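Local coordinates for protein transcriptional regulator, PadR family (Bacillus cereus, PDB 4ESB) that probably binds DNA through a winged helix-turn-helix fold and regulates transcription as a member of the PadR family, at residues V9-I14 against L49-K54; E55-G60 against T77-E82. All blocks are in the same frame, centred on the assembly; numbering follows the deposited sequence.

Overall arrangement
Read from the N terminus, the chain forms helix 10-20, a short strand, and helices 25-34 and 42-54; interaction 1 (9-14 against 49-54) closes this first loop by laying the start of the first helix against the last turns of helix 42-54. The chain then leaves that helix, builds the hairpin of strands 58-64 and 70-76, and returns in interaction 2 (55-60 against 77-82), where the head of helix 78-101 meets the turn before the wing. The two loops follow in series, neither nested nor crossed, with centres about 9 Å apart. L57 joins them, its CD1 lying 3.2 Å from E11 OE2. Helical core, wing and long C-terminal helix are thereby tied together.

Interaction 1: residues V9-I14 against L49-K54; sequences VLEGCI and LLRMQK
The carboxylate of E11 and the guanidinium of R51 meet with their planes 77° apart, R51 NH2 standing 3.4 Å from E11 OE1 in a long salt bridge. The approach to the guanidinium is oblique, and the stronger polar partner of R51 is E55, which binds NH1. With CG anti to the backbone N (chi1 179°) and an extended chain, E11 carries its charge from helix 10-20 across to helix 42-54, two helices of the winged helix-turn-helix fold that cross here at -70°. M52 points from helix 42-54 toward helix 10-20. Its side chain runs past that of E11 in the opposite direction: M52 CG lies 3.9 Å from E11 OE2, while SD reaches the aliphatic CG of E11. A bend at chi3 turns the methyl toward I14. Away from the ionic pair the contact is apolar, with I14 and M52 buried and L48 and L32 also packing on I14. Facing the second subunit are V9 and C13, which touch V98 and L101 of that chain. L49 takes a smaller share, its CD2 at 4.4 Å from I14 CG2. That same I14 methyl has M52 CE as a closer neighbour, at 3.7 Å.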
ATOM      1  N   VAL A   9      -3.043   1.398   4.349  1.00 73.86           N
ATOM      2  CA  VAL A   9      -4.330   1.727   3.748  1.00 53.31           C
ATOM      3  C   VAL A   9      -5.478   1.754   4.757  1.00 44.84           C
ATOM      4  O   VAL A   9      -6.633   1.949   4.382  1.00 45.01           O
ATOM      5  CB  VAL A   9      -4.695   0.700   2.661  1.00 55.92           C
ATOM      6  CG1 VAL A   9      -3.607   0.639   1.599  1.00 53.05           C
ATOM      7  CG2 VAL A   9      -4.917  -0.671   3.286  1.00 67.01           C
ATOM      8  N   LEU A  10      -5.163   1.561   6.033  1.00 46.17           N
ATOM      9  CA  LEU A  10      -6.193   1.425   7.059  1.00 44.16           C
ATOM     10  C   LEU A  10      -6.888   2.754   7.349  1.00 43.12           C
ATOM     11  O   LEU A  10      -8.104   2.797   7.541  1.00 42.79           O
ATOM     12  CB  LEU A  10      -5.589   0.848   8.340  1.00 51.32           C
ATOM     13  CG  LEU A  10      -6.524   0.639   9.532  1.00 49.54           C
ATOM     14  CD1 LEU A  10      -7.628  -0.360   9.212  1.00 44.89           C
ATOM     15  CD2 LEU A  10      -5.719   0.177  10.733  1.00 53.49           C
ATOM     16  N   GLU A  11      -6.115   3.834   7.384  1.00 47.30           N
ATOM     17  CA  GLU A  11      -6.674   5.164   7.607  1.00 39.07           C
ATOM     18  C   GLU A  11      -7.682   5.508   6.515  1.00 38.42           C
ATOM     19  O   GLU A  11      -8.743   6.066   6.790  1.00 44.50           O
ATOM     20  CB  GLU A  11      -5.556   6.209   7.647  1.00 45.17           C
ATOM     21  CG  GLU A  11      -6.040   7.638   7.848  1.00 55.02           C
ATOM     22  CD  GLU A  11      -4.956   8.553   8.388  1.00 52.14           C
ATOM     23  OE1 GLU A  11      -3.846   8.059   8.672  1.00 62.02           O
ATOM     24  OE2 GLU A  11      -5.216   9.767   8.531  1.00 62.77           O
ATOM     25  N   GLY A  12      -7.348   5.161   5.277  1.00 35.79           N
ATOM     26  CA  GLY A  12      -8.212   5.437   4.143  1.00 38.90           C
ATOM     27  C   GLY A  12      -9.496   4.630   4.163  1.00 40.75           C
ATOM     28  O   GLY A  12     -10.560   5.129   3.800  1.00 42.33           O
ATOM     29  N   CYS A  13      -9.400   3.376   4.589  1.00 44.28           N
ATOM     30  CA  CYS A  13     -10.567   2.501   4.639  1.00 36.13           C
ATOM     31  C   CYS A  13     -11.479   2.897   5.794  1.00 33.21           C
ATOM     32  O   CYS A  13     -12.695   2.745   5.721  1.00 34.87           O
ATOM     33  CB  CYS A  13     -10.137   1.042   4.775  1.00 38.56           C
ATOM     34  SG  CYS A  13      -9.338   0.387   3.288  1.00 41.95           S
ATOM     35  N   ILE A  14     -10.876   3.404   6.861  1.00 31.06           N
ATOM     36  CA  ILE A  14     -11.631   3.950   7.980  1.00 33.36           C
ATOM     37  C   ILE A  14     -12.407   5.196   7.548  1.00 44.55           C
ATOM     38  O   ILE A  14     -13.572   5.363   7.908  1.00 46.81           O
ATOM     39  CB  ILE A  14     -10.710   4.286   9.169  1.00 35.46           C
ATOM     40  CG1 ILE A  14     -10.377   3.007   9.936  1.00 34.18           C
ATOM     41  CG2 ILE A  14     -11.368   5.304  10.098  1.00 32.63           C
ATOM     42  CD1 ILE A  14      -9.432   3.204  11.101  1.00 37.19           C
ATOM     43  N   LEU A  49      -7.464   6.547  15.807  1.00 46.11           N
ATOM     44  CA  LEU A  49      -8.706   7.315  15.861  1.00 45.06           C
ATOM     45  C   LEU A  49      -8.494   8.641  16.587  1.00 43.47           C
ATOM     46  O   LEU A  49      -9.078   9.657  16.216  1.00 47.47           O
ATOM     47  CB  LEU A  49      -9.814   6.527  16.564  1.00 40.76           C
ATOM     48  CG  LEU A  49     -10.466   5.357  15.825  1.00 44.62           C
ATOM     49  CD1 LEU A  49     -11.573   4.784  16.693  1.00 39.65           C
ATOM     50  CD2 LEU A  49     -11.012   5.776  14.467  1.00 38.97           C
ATOM     51  N   LEU A  50      -7.667   8.624  17.627  1.00 49.90           N
ATOM     52  CA  LEU A  50      -7.386   9.833  18.392  1.00 50.57           C
ATOM     53  C   LEU A  50      -6.653  10.837  17.519  1.00 49.95           C
ATOM     54  O   LEU A  50      -6.846  12.047  17.635  1.00 50.55           O
ATOM     55  CB  LEU A  50      -6.524   9.510  19.613  1.00 41.71           C
ATOM     56  CG  LEU A  50      -7.194   8.828  20.806  1.00 51.91           C
ATOM     57  CD1 LEU A  50      -6.139   8.405  21.816  1.00 35.85           C
ATOM     58  CD2 LEU A  50      -8.217   9.750  21.452  1.00 34.68           C
ATOM     59  N   ARG A  51      -5.805  10.317  16.641  1.00 45.37           N
ATOM     60  CA  ARG A  51      -4.969  11.148  15.795  1.00 54.60           C
ATOM     61  C   ARG A  51      -5.768  11.697  14.617  1.00 57.32           C
ATOM     62  O   ARG A  51      -5.626  12.863  14.256  1.00 65.52           O
ATOM     63  CB  ARG A  51      -3.769  10.336  15.308  1.00 55.39           C
ATOM     64  CG  ARG A  51      -2.774  11.122  14.483  1.00 75.27           C
ATOM     65  CD  ARG A  51      -1.479  10.344  14.310  1.00 78.38           C
ATOM     66  NE  ARG A  51      -1.594   9.301  13.293  1.00 90.39           N
ATOM     67  CZ  ARG A  51      -1.471   9.509  11.985  1.00 94.23           C
ATOM     68  NH1 ARG A  51      -1.232  10.729  11.518  1.00 90.08           N
ATOM     69  NH2 ARG A  51      -1.590   8.497  11.138  1.00 76.56           N
ATOM     70  N   MET A  52      -6.619  10.861  14.032  1.00 48.71           N
ATOM     71  CA  MET A  52      -7.468  11.294  12.931  1.00 45.93           C
ATOM     72  C   MET A  52      -8.400  12.409  13.395  1.00 54.41           C
ATOM     73  O   MET A  52      -8.779  13.278  12.610  1.00 46.93           O
ATOM     74  CB  MET A  52      -8.274  10.118  12.374  1.00 40.86           C
ATOM     75  CG  MET A  52      -7.429   9.094  11.623  1.00 47.40           C
ATOM     76  SD  MET A  52      -8.376   7.680  11.028  1.00 42.69           S
ATOM     77  CE  MET A  52      -9.419   8.457   9.797  1.00 44.04           C
ATOM     78  N   GLN A  53      -8.758  12.387  14.676  1.00 42.48           N
ATOM     79  CA  GLN A  53      -9.567  13.448  15.263  1.00 46.42           C
ATOM     80  C   GLN A  53      -8.750  14.719  15.442  1.00 58.01           C
ATOM     81  O   GLN A  53      -9.219  15.820  15.153  1.00 55.28           O
ATOM     82  CB  GLN A  53     -10.113  13.017  16.621  1.00 36.72           C
ATOM     83  CG  GLN A  53     -11.341  12.131  16.559  1.00 48.66           C
ATOM     84  CD  GLN A  53     -11.725  11.593  17.918  1.00 44.34           C
ATOM     85  OE1 GLN A  53     -12.535  12.186  18.628  1.00 47.32           O
ATOM     86  NE2 GLN A  53     -11.133  10.466  18.293  1.00 44.65           N
ATOM     87  N   LYS A  54      -7.524  14.564  15.925  1.00 60.41           N
ATOM     88  CA  LYS A  54      -6.668  15.708  16.197  1.00 66.13           C
ATOM     89  C   LYS A  54      -6.293  16.406  14.897  1.00 70.40           C
ATOM     90  O   LYS A  54      -6.002  17.601  14.888  1.00 53.74           O
ATOM     91  CB  LYS A  54      -5.415  15.265  16.954  1.00 57.61           C
ATOM     92  CG  LYS A  54      -4.553  16.408  17.483  1.00 92.25           C
ATOM     93  CD  LYS A  54      -3.394  15.888  18.324  1.00 97.88           C
ATOM     94  CE  LYS A  54      -2.416  15.061  17.502  1.00111.33           C
ATOM     95  NZ  LYS A  54      -1.743  15.872  16.451  1.00104.88           N
TER

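Interaction 2: residues E55-G60 against T77-E82; sequences EKLIEG and TDKGLE
L57 and T77 meet through their backbones, T77 N donating to L57 O at 3.0 Å. Just before this, K56 leaves helix 42-54 with positive phi (66°), and two bonds back into the last turn make a Schellman motif. The chain then enters strand 58-64, and helix 78-101 begins beside it. L57 comes within 3.9 Å of G80, measured CA to CA; G80 CA also makes a C-H...O contact with L57 O. A C-terminal cap thus abuts an N-terminal one, with T77 as the N-cap: its OG1, set between the backbone N and the carbonyl carbon (chi1 67°), accepts from G80 N at 3.0 Å. The same OG1 lies 2.4 Å from K56 O, too short to trust in detail, although the placement is that of a hydroxyl donating to the carbonyl. On the strand, E59 CB is 4.3 Å from T77 CG2. In the winged helix-turn-helix fold of PadR proteins this junction fastens both feet of the wing hairpin, strands 58-64 and 70-76, to the root of the long C-terminal helix. K79 stretches its fully extended chain along the turn, and NZ gives a hydrogen bond of 2.8 Å to E55 O. The ammonium probably offsets some of the partial negative charge at the C-terminal end of helix 42-54. On the way K79 CG passes 4.0 Å from L57 CD2, the two side chains crossing at a slant; L57 also packs on L15 of helix 10-20.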
ATOM      1  N   GLU A  55      -6.307  15.660  13.797  1.00 58.50           N
ATOM      2  CA  GLU A  55      -6.036  16.244  12.491  1.00 45.74           C
ATOM      3  C   GLU A  55      -7.331  16.647  11.789  1.00 41.40           C
ATOM      4  O   GLU A  55      -7.314  17.073  10.637  1.00 53.19           O
ATOM      5  CB  GLU A  55      -5.250  15.265  11.626  1.00 45.15           C
ATOM      6  CG  GLU A  55      -4.021  14.682  12.308  1.00 59.59           C
ATOM      7  CD  GLU A  55      -3.285  13.712  11.412  1.00 80.66           C
ATOM      8  OE1 GLU A  55      -3.896  13.246  10.427  1.00 76.24           O
ATOM      9  OE2 GLU A  55      -2.105  13.418  11.689  1.00 76.91           O
ATOM     10  N   LYS A  56      -8.449  16.497  12.490  1.00 49.89           N
ATOM     11  CA  LYS A  56      -9.734  17.004  12.023  1.00 48.60           C
ATOM     12  C   LYS A  56     -10.232  16.290  10.767  1.00 46.10           C
ATOM     13  O   LYS A  56     -10.921  16.889   9.939  1.00 42.22           O
ATOM     14  CB  LYS A  56      -9.633  18.510  11.766  1.00 52.15           C
ATOM     15  CG  LYS A  56      -9.093  19.296  12.960  1.00 66.35           C
ATOM     16  CD  LYS A  56     -10.211  19.976  13.732  1.00 77.05           C
ATOM     17  CE  LYS A  56      -9.853  20.152  15.200  1.00 93.27           C
ATOM     18  NZ  LYS A  56     -11.063  20.074  16.065  1.00 75.12           N
ATOM     19  N   LEU A  57      -9.891  15.012  10.630  1.00 45.90           N
ATOM     20  CA  LEU A  57     -10.378  14.207   9.516  1.00 38.08           C
ATOM     21  C   LEU A  57     -11.730  13.606   9.866  1.00 37.93           C
ATOM     22  O   LEU A  57     -12.586  13.426   9.004  1.00 41.20           O
ATOM     23  CB  LEU A  57      -9.395  13.084   9.192  1.00 48.34           C
ATOM     24  CG  LEU A  57      -7.981  13.517   8.812  1.00 51.80           C
ATOM     25  CD1 LEU A  57      -7.138  12.297   8.499  1.00 48.84           C
ATOM     26  CD2 LEU A  57      -8.004  14.477   7.632  1.00 46.63           C
ATOM     27  N   ILE A  58     -11.908  13.289  11.143  1.00 43.51           N
ATOM     28  CA  ILE A  58     -13.175  12.773  11.637  1.00 38.85           C
ATOM     29  C   ILE A  58     -13.510  13.473  12.943  1.00 34.28           C
ATOM     30  O   ILE A  58     -12.660  14.123  13.548  1.00 41.49           O
ATOM     31  CB  ILE A  58     -13.123  11.249  11.859  1.00 42.03           C
ATOM     32  CG1 ILE A  58     -12.129  10.904  12.969  1.00 43.47           C
ATOM     33  CG2 ILE A  58     -12.746  10.542  10.561  1.00 35.63           C
ATOM     34  CD1 ILE A  58     -12.072   9.428  13.306  1.00 49.81           C
ATOM     35  N   GLU A  59     -14.756  13.337  13.375  1.00 44.41           N
ATOM     36  CA  GLU A  59     -15.224  14.018  14.572  1.00 43.15           C
ATOM     37  C   GLU A  59     -16.295  13.188  15.258  1.00 41.97           C
ATOM     38  O   GLU A  59     -17.242  12.732  14.620  1.00 47.24           O
ATOM     39  CB  GLU A  59     -15.784  15.392  14.205  1.00 37.58           C
ATOM     40  CG  GLU A  59     -16.318  16.180  15.383  1.00 45.01           C
ATOM     41  CD  GLU A  59     -17.117  17.401  14.953  1.00 52.12           C
ATOM     42  OE1 GLU A  59     -17.072  17.749  13.756  1.00 53.21           O
ATOM     43  OE2 GLU A  59     -17.798  18.007  15.808  1.00 46.61           O
ATOM     44  N   GLY A  60     -16.142  12.994  16.562  1.00 38.12           N
ATOM     45  CA  GLY A  60     -17.111  12.242  17.334  1.00 41.25           C
ATOM     46  C   GLY A  60     -18.106  13.154  18.018  1.00 48.92           C
ATOM     47  O   GLY A  60     -17.738  14.205  18.537  1.00 53.08           O
ATOM     48  N   THR A  77     -15.197  14.829   8.383  1.00 42.37           N
ATOM     49  CA  THR A  77     -15.192  16.270   8.139  1.00 44.94           C
ATOM     50  C   THR A  77     -14.972  16.541   6.656  1.00 39.58           C
ATOM     51  O   THR A  77     -14.667  15.626   5.890  1.00 43.34           O
ATOM     52  CB  THR A  77     -14.080  16.988   8.930  1.00 34.75           C
ATOM     53  OG1 THR A  77     -12.794  16.588   8.438  1.00 32.45           O
ATOM     54  CG2 THR A  77     -14.181  16.676  10.418  1.00 43.93           C
ATOM     55  N   ASP A  78     -15.129  17.797   6.251  1.00 47.61           N
ATOM     56  CA  ASP A  78     -14.865  18.182   4.870  1.00 39.70           C
ATOM     57  C   ASP A  78     -13.413  17.881   4.516  1.00 34.36           C
ATOM     58  O   ASP A  78     -13.118  17.342   3.450  1.00 35.08           O
ATOM     59  CB  ASP A  78     -15.159  19.665   4.656  1.00 41.77           C
ATOM     60  CG  ASP A  78     -14.663  20.167   3.314  1.00 42.91           C
ATOM     61  OD1 ASP A  78     -15.276  19.821   2.281  1.00 43.32           O
ATOM     62  OD2 ASP A  78     -13.657  20.909   3.292  1.00 40.91           O
ATOM     63  N   LYS A  79     -12.510  18.242   5.419  1.00 33.50           N
ATOM     64  CA  LYS A  79     -11.094  17.950   5.244  1.00 38.42           C
ATOM     65  C   LYS A  79     -10.882  16.446   5.073  1.00 45.78           C
ATOM     66  O   LYS A  79     -10.081  16.012   4.247  1.00 46.28           O
ATOM     67  CB  LYS A  79     -10.294  18.453   6.447  1.00 39.26           C
ATOM     68  CG  LYS A  79      -8.802  18.178   6.360  1.00 40.62           C
ATOM     69  CD  LYS A  79      -8.068  18.685   7.591  1.00 46.61           C
ATOM     70  CE  LYS A  79      -6.595  18.307   7.552  1.00 45.14           C
ATOM     71  NZ  LYS A  79      -5.894  18.642   8.822  1.00 47.93           N
ATOM     72  N   GLY A  80     -11.609  15.659   5.860  1.00 49.11           N
ATOM     73  CA  GLY A  80     -11.508  14.214   5.799  1.00 39.49           C
ATOM     74  C   GLY A  80     -11.998  13.658   4.475  1.00 45.07           C
ATOM     75  O   GLY A  80     -11.433  12.696   3.949  1.00 42.99           O
ATOM     76  N   LEU A  81     -13.053  14.261   3.937  1.00 37.85           N
ATOM     77  CA  LEU A  81     -13.602  13.847   2.649  1.00 37.97           C
ATOM     78  C   LEU A  81     -12.631  14.155   1.515  1.00 38.27           C
ATOM     79  O   LEU A  81     -12.449  13.346   0.608  1.00 42.87           O
ATOM     80  CB  LEU A  81     -14.937  14.545   2.386  1.00 44.55           C
ATOM     81  CG  LEU A  81     -16.135  14.037   3.190  1.00 45.67           C
ATOM     82  CD1 LEU A  81     -17.203  15.112   3.263  1.00 41.36           C
ATOM     83  CD2 LEU A  81     -16.698  12.765   2.574  1.00 36.59           C
ATOM     84  N   GLU A  82     -12.015  15.332   1.562  1.00 44.96           N
ATOM     85  CA  GLU A  82     -11.020  15.703   0.562  1.00 55.87           C
ATOM     86  C   GLU A  82      -9.939  14.636   0.508  1.00 50.12           C
ATOM     87  O   GLU A  82      -9.544  14.174  -0.561  1.00 52.00           O
ATOM     88  CB  GLU A  82     -10.380  17.048   0.910  1.00 46.27           C
ATOM     89  CG  GLU A  82     -11.137  18.258   0.402  1.00 59.13           C
ATOM     90  CD  GLU A  82     -10.665  19.547   1.048  1.00 79.12           C
ATOM     91  OE1 GLU A  82      -9.633  19.515   1.753  1.00 55.21           O
ATOM     92  OE2 GLU A  82     -11.327  20.590   0.856  1.00 72.83           O
TER